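Local coordinates for protein transcriptional regulator nlh2 (PDB 4G3V) that activates sigma-54-dependent transcription under the control of its GAF domain, at the interface of chains A and B. Numbering follows the deposited sequence. Chains: chain A/B, Transcriptional regulator nlh2.

Contact 1: the interface of chains A and B. Residues chain A 20-22, 162; chain B 157-158, 161-162.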
loop_
_atom_site.group_PDB
_atom_site.type_symbol
_atom_site.label_atom_id
_atom_site.label_comp_id
_atom_site.label_asym_id
_atom_site.label_seq_id
_atom_site.Cartn_x
_atom_site.Cartn_y
_atom_site.Cartn_z
ATOM N N THR A 20 -12.302 1.229 -3.277
ATOM C CA THR A 20 -12.828 2.581 -3.480
ATOM C C THR A 20 -14.131 2.585 -4.297
ATOM O O THR A 20 -14.621 3.640 -4.699
ATOM C CB THR A 20 -11.797 3.516 -4.142
ATOM O OG1 THR A 20 -11.330 2.961 -5.388
ATOM C CG2 THR A 20 -10.618 3.740 -3.195
ATOM N N GLY A 21 -14.673 1.393 -4.530
ATOM C CA GLY A 21 -15.937 1.220 -5.201
ATOM C C GLY A 21 -17.105 1.254 -4.228
ATOM O O GLY A 21 -17.048 1.876 -3.165
ATOM N N ASP A 22 -18.177 0.577 -4.600
ATOM C CA ASP A 22 -19.436 0.715 -3.890
ATOM C C ASP A 22 -20.014 -0.641 -3.527
ATOM O O ASP A 22 -21.210 -0.756 -3.261
ATOM C CB ASP A 22 -20.426 1.487 -4.759
ATOM C CG ASP A 22 -19.982 2.899 -5.006
ATOM O OD1 ASP A 22 -19.953 3.667 -4.034
ATOM O OD2 ASP A 22 -19.638 3.242 -6.154
ATOM N N LEU A 162 -13.043 4.032 5.864
ATOM C CA LEU A 162 -14.005 4.461 4.862
ATOM C C LEU A 162 -15.423 4.034 5.236
ATOM O O LEU A 162 -16.377 4.804 5.093
ATOM C CB LEU A 162 -13.626 3.872 3.508
ATOM C CG LEU A 162 -14.450 4.296 2.300
ATOM C CD1 LEU A 162 -14.492 5.803 2.179
ATOM C CD2 LEU A 162 -13.864 3.676 1.047
ATOM N N GLY B 157 -5.300 7.494 -3.024
ATOM C CA GLY B 157 -6.571 7.262 -3.700
ATOM C C GLY B 157 -7.665 6.892 -2.711
ATOM O O GLY B 157 -8.778 7.414 -2.764
ATOM N N MET B 158 -7.353 6.012 -1.771
ATOM C CA MET B 158 -8.345 5.673 -0.777
ATOM C C MET B 158 -8.676 6.872 0.102
ATOM O O MET B 158 -9.840 7.054 0.488
ATOM C CB MET B 158 -7.882 4.482 0.027
ATOM C CG MET B 158 -7.626 3.288 -0.868
ATOM S SD MET B 158 -7.422 1.809 0.077
ATOM C CE MET B 158 -9.122 1.545 0.591
ATOM N N LYS B 161 -11.098 9.070 -1.729
ATOM C CA LYS B 161 -12.441 8.508 -1.588
ATOM C C LYS B 161 -13.021 8.848 -0.205
ATOM O O LYS B 161 -14.170 9.263 -0.076
ATOM C CB LYS B 161 -12.397 6.993 -1.776
ATOM C CG LYS B 161 -13.740 6.298 -1.603
ATOM C CD LYS B 161 -14.691 6.614 -2.726
ATOM C CE LYS B 161 -15.990 5.861 -2.555
ATOM N NZ LYS B 161 -16.957 6.173 -3.631
ATOM N N LEU B 162 -12.217 8.656 0.828
ATOM C CA LEU B 162 -12.651 8.898 2.197
ATOM C C LEU B 162 -13.150 10.328 2.405
ATOM O O LEU B 162 -14.154 10.563 3.086
ATOM C CB LEU B 162 -11.481 8.638 3.132
ATOM C CG LEU B 162 -11.691 8.876 4.616
ATOM C CD1 LEU B 162 -12.729 7.904 5.184
ATOM C CD2 LEU B 162 -10.356 8.720 5.305
#
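B:Lys161 of helix 139-162 runs its long side chain between A:Thr20 and A:Leu162 and makes the main contact of this patch, a piece of the two-fold dimer interface. Its CG stands anti to the backbone N (chi1 178°); a bend at chi2 (70°) then turns a straight tail towards the loop that follows A helix 4-19. CE packs 3.4 Å from the backbone O of A:Thr20. At the tip, the ammonium NZ faces the carboxylate OD1 of A:Asp22 at 3.9 Å, a long salt bridge that probably works more by general attraction than by a directed bond. Nearer the root of the lysine, CG touches the CD2 methyl of A:Leu162 at 3.7 Å, the two side chains crossing at about a right angle. The other branch, CD1 of A:Leu162, reaches CA of B:Leu162 at 3.6 Å, and B:Leu162 answers with its own CD1 against CA of A:Leu162 at 3.7 Å. One turn earlier on the B helix, the methyl CG2 of A:Thr20 meets CG of B:Met158 at 3.8 Å. Mostly apolar, the patch joins the C-terminal helix ends to the loop after the first helix and may help fix how the two GAF domains pair.

Contact 2: the interface of chains A and B. Residues chain A 146-147, 150, 154; chain B 9, 12-13.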
loop_
_atom_site.group_PDB
_atom_site.type_symbol
_atom_site.label_atom_id
_atom_site.label_comp_id
_atom_site.label_asym_id
_atom_site.label_seq_id
_atom_site.Cartn_x
_atom_site.Cartn_y
_atom_site.Cartn_z
ATOM N N TYR A 146 5.849 -11.038 2.007
ATOM C CA TYR A 146 5.322 -10.463 3.223
ATOM C C TYR A 146 5.056 -8.968 3.057
ATOM O O TYR A 146 4.061 -8.462 3.565
ATOM C CB TYR A 146 6.261 -10.688 4.422
ATOM C CG TYR A 146 6.215 -9.523 5.366
ATOM C CD1 TYR A 146 5.049 -9.221 6.063
ATOM C CD2 TYR A 146 7.314 -8.691 5.532
ATOM C CE1 TYR A 146 4.984 -8.124 6.912
ATOM C CE2 TYR A 146 7.260 -7.600 6.373
ATOM C CZ TYR A 146 6.092 -7.318 7.061
ATOM O OH TYR A 146 6.039 -6.232 7.910
ATOM N N GLN A 147 5.937 -8.258 2.362
ATOM C CA GLN A 147 5.791 -6.805 2.228
ATOM C C GLN A 147 4.450 -6.495 1.567
ATOM O O GLN A 147 3.722 -5.574 1.971
ATOM C CB GLN A 147 6.951 -6.200 1.417
ATOM C CG GLN A 147 6.986 -4.655 1.422
ATOM C CD GLN A 147 8.257 -4.057 0.790
ATOM O OE1 GLN A 147 9.073 -4.772 0.205
ATOM N NE2 GLN A 147 8.428 -2.737 0.923
ATOM N N ASN A 150 1.536 -7.007 3.864
ATOM C CA ASN A 150 1.463 -5.867 4.769
ATOM C C ASN A 150 0.791 -4.664 4.101
ATOM O O ASN A 150 -0.008 -3.964 4.726
ATOM C CB ASN A 150 2.828 -5.461 5.285
ATOM C CG ASN A 150 2.732 -4.340 6.323
ATOM O OD1 ASN A 150 2.234 -4.554 7.433
ATOM N ND2 ASN A 150 3.167 -3.139 5.951
ATOM N N ASN A 154 -2.773 -2.588 5.127
ATOM C CA ASN A 154 -2.923 -1.140 5.180
ATOM C C ASN A 154 -4.066 -0.608 4.298
ATOM O O ASN A 154 -4.823 0.284 4.712
ATOM C CB ASN A 154 -1.611 -0.476 4.811
ATOM C CG ASN A 154 -0.621 -0.476 5.978
ATOM O OD1 ASN A 154 -0.739 0.327 6.884
ATOM N ND2 ASN A 154 0.330 -1.389 5.962
ATOM N N ILE B 9 8.459 -0.333 4.622
ATOM C CA ILE B 9 7.362 -0.929 5.360
ATOM C C ILE B 9 6.847 0.044 6.416
ATOM O O ILE B 9 5.642 0.280 6.528
ATOM C CB ILE B 9 7.809 -2.243 6.018
ATOM C CG1 ILE B 9 7.963 -3.331 4.950
ATOM C CG2 ILE B 9 6.824 -2.662 7.094
ATOM C CD1 ILE B 9 8.867 -4.472 5.363
ATOM N N VAL B 12 4.953 3.207 5.017
ATOM C CA VAL B 12 3.601 2.835 4.587
ATOM C C VAL B 12 2.672 2.719 5.796
ATOM O O VAL B 12 1.562 3.232 5.786
ATOM C CB VAL B 12 3.602 1.529 3.779
ATOM C CG1 VAL B 12 2.179 0.984 3.624
ATOM C CG2 VAL B 12 4.222 1.778 2.420
ATOM N N ASN B 13 3.134 2.082 6.865
ATOM C CA ASN B 13 2.305 1.972 8.060
ATOM C C ASN B 13 1.982 3.348 8.635
ATOM O O ASN B 13 0.859 3.621 9.064
ATOM C CB ASN B 13 3.017 1.144 9.125
ATOM C CG ASN B 13 3.196 -0.297 8.729
ATOM O OD1 ASN B 13 2.504 -0.820 7.853
ATOM N ND2 ASN B 13 4.114 -0.961 9.394
HETATM O O HOH W 1 4.560 -3.822 9.470
#
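The amides of A:Asn150 and A:Asn154, one turn apart on helix 139-162, converge on the amide oxygen OD1 of B:Asn13 and grip it with two hydrogen bonds. The A:Asn154 amide is nearly coplanar with that of B:Asn13 (24° between planes), and its ND2 donates nearly along the C=O axis at 2.9 Å. The A:Asn150 amide is turned steeply, 72° from the same plane; its ND2 approaches at 3.1 Å, tilted from the carbonyl plane. In A:Asn154, CG lies beside the backbone N (chi1 -79°), which brings ND2 back above the carbonyl plane of A:Asn150, 2.9 Å from its O; this bond is bent, but the two together probably restrain the amide's rotation. An alanine in place of A:Asn154 would probably leave B:Asn13 OD1 with a weaker hold and A:Asn150 O without this side-chain donor. Towards the start of the B helix, B:Ile9 sets its branches against the edge of A:Tyr146 and the stem of A:Gln147: CD1 meets the ring atom CE2 of A:Tyr146 at 3.7 Å, while CG1 packs on CG of A:Gln147 at 3.9 Å. Water 1 bridges the chains, 2.9 Å from ND2 of B:Asn13 and 3.2 Å from both the phenol OH of A:Tyr146 and OD1 of A:Asn150.

Contact 3: the interface of chains A and B. Residues chain A 5, 8-9, 12, 148; chain B 146-147, 150.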
loop_
_atom_site.group_PDB
_atom_site.type_symbol
_atom_site.label_atom_id
_atom_site.label_comp_id
_atom_site.label_asym_id
_atom_site.label_seq_id
_atom_site.Cartn_x
_atom_site.Cartn_y
_atom_site.Cartn_z
ATOM N N LYS A 5 6.869 -9.242 -9.147
ATOM C CA LYS A 5 6.749 -7.858 -8.712
ATOM C C LYS A 5 5.639 -7.175 -9.497
ATOM O O LYS A 5 4.871 -6.379 -8.946
ATOM C CB LYS A 5 8.069 -7.104 -8.879
ATOM C CG LYS A 5 9.098 -7.458 -7.823
ATOM C CD LYS A 5 10.356 -6.618 -7.960
ATOM C CE LYS A 5 11.375 -6.977 -6.895
ATOM N NZ LYS A 5 12.663 -6.264 -7.116
ATOM N N GLU A 8 2.291 -8.187 -8.192
ATOM C CA GLU A 8 2.069 -7.535 -6.902
ATOM C C GLU A 8 1.626 -6.092 -7.075
ATOM O O GLU A 8 0.722 -5.607 -6.379
ATOM C CB GLU A 8 3.344 -7.603 -6.056
ATOM C CG GLU A 8 3.635 -9.006 -5.560
ATOM C CD GLU A 8 5.002 -9.154 -4.907
ATOM O OE1 GLU A 8 5.836 -8.218 -4.988
ATOM O OE2 GLU A 8 5.238 -10.229 -4.315
ATOM N N ILE A 9 2.253 -5.404 -8.017
ATOM C CA ILE A 9 1.874 -4.028 -8.308
ATOM C C ILE A 9 0.439 -3.996 -8.820
ATOM O O ILE A 9 -0.403 -3.198 -8.353
ATOM C CB ILE A 9 2.835 -3.417 -9.339
ATOM C CG1 ILE A 9 4.194 -3.147 -8.667
ATOM C CG2 ILE A 9 2.260 -2.137 -9.918
ATOM C CD1 ILE A 9 5.346 -2.915 -9.639
ATOM N N VAL A 12 -2.246 -4.758 -6.090
ATOM C CA VAL A 12 -2.438 -3.603 -5.221
ATOM C C VAL A 12 -3.314 -2.556 -5.928
ATOM O O VAL A 12 -4.253 -2.012 -5.332
ATOM C CB VAL A 12 -1.082 -3.001 -4.787
ATOM C CG1 VAL A 12 -1.255 -1.575 -4.258
ATOM C CG2 VAL A 12 -0.432 -3.904 -3.742
ATOM N N THR A 148 4.113 -7.279 0.556
ATOM C CA THR A 148 2.872 -7.059 -0.169
ATOM C C THR A 148 1.632 -7.359 0.682
ATOM O O THR A 148 0.648 -6.617 0.640
ATOM C CB THR A 148 2.853 -7.874 -1.455
ATOM O OG1 THR A 148 3.828 -7.336 -2.351
ATOM C CG2 THR A 148 1.499 -7.802 -2.112
ATOM N N TYR B 146 10.058 2.460 -6.908
ATOM C CA TYR B 146 8.793 2.790 -7.524
ATOM C C TYR B 146 7.653 1.986 -6.911
ATOM O O TYR B 146 6.547 2.510 -6.748
ATOM C CB TYR B 146 8.840 2.552 -9.029
ATOM C CG TYR B 146 7.471 2.287 -9.558
ATOM C CD1 TYR B 146 6.541 3.309 -9.665
ATOM C CD2 TYR B 146 7.083 1.005 -9.909
ATOM C CE1 TYR B 146 5.267 3.064 -10.125
ATOM C CE2 TYR B 146 5.819 0.752 -10.363
ATOM C CZ TYR B 146 4.913 1.779 -10.469
ATOM O OH TYR B 146 3.655 1.496 -10.931
ATOM N N GLN B 147 7.909 0.735 -6.536
ATOM C CA GLN B 147 6.826 -0.095 -6.003
ATOM C C GLN B 147 6.226 0.586 -4.774
ATOM O O GLN B 147 5.005 0.565 -4.570
ATOM C CB GLN B 147 7.309 -1.507 -5.656
ATOM C CG GLN B 147 6.161 -2.499 -5.370
ATOM C CD GLN B 147 6.627 -3.956 -5.198
ATOM O OE1 GLN B 147 7.830 -4.242 -5.116
ATOM N NE2 GLN B 147 5.666 -4.880 -5.138
ATOM N N ASN B 150 4.214 3.727 -5.686
ATOM C CA ASN B 150 2.922 3.270 -6.204
ATOM C C ASN B 150 1.942 2.924 -5.090
ATOM O O ASN B 150 0.761 3.255 -5.178
ATOM C CB ASN B 150 3.043 2.062 -7.117
ATOM C CG ASN B 150 1.680 1.582 -7.597
ATOM O OD1 ASN B 150 1.063 2.221 -8.430
ATOM N ND2 ASN B 150 1.187 0.489 -7.025
#
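Helix 139-162 of chain B meets helix 4-19 of chain A, with A helix 139-162 flanking the contact through A:Thr148. B:Gln147 buries the most surface of the patch: its CG stands anti to the backbone N (chi1 -168°) and the chain stays extended, which carries the amide past A:Ile9 towards A:Glu8. There NE2 offers a weak hydrogen bond to the carboxylate OE1 of A:Glu8 at 3.3 Å, with the amide and carboxylate planes 26° apart. The same NE2 lies 3.7 Å from CB of A:Glu8. More loosely, A:Thr148 OG1 lies 4.1 Å from NE2 of B:Gln147, the two side chains crossing at about a right angle. The glutamine tip is thus packed between residues of two A helices, and the carboxylate would probably favour the NH2 end of the amide turned towards it. A:Ile9 lies alongside the glutamine stem, its CG1 3.9 Å from CG of B:Gln147. Its terminal CD1 packs at 3.8 Å against the CE2 edge of the B:Tyr146 ring, the twin of the isoleucine-tyrosine contact made with the chains exchanged, and the CG2 branch lies 4.1 Å from ND2 of B:Asn150. The site lies in the layer of helices through which the two chains pack, with each chain's beta-sheet on the outer side.

Contact 2 and contact 3 lie about 11 Å apart, between the centres of their C-alpha atoms, and both pair helix 4-19 of one chain with helix 139-162 of the other. They are largely the same arrangement with the chains exchanged: Ile9, Val12, Tyr146, Gln147 and Asn150 appear in both. Contact 1 is about 19 Å from either, at the far end of helix 139-162, where the loop after helix 4-19 joins in. Together they follow the same two helices along a two-fold helical interface, with asparagine hydrogen bonds marking contact 2 and mainly apolar packing contact 1, which may be the dimer the regulator uses in solution.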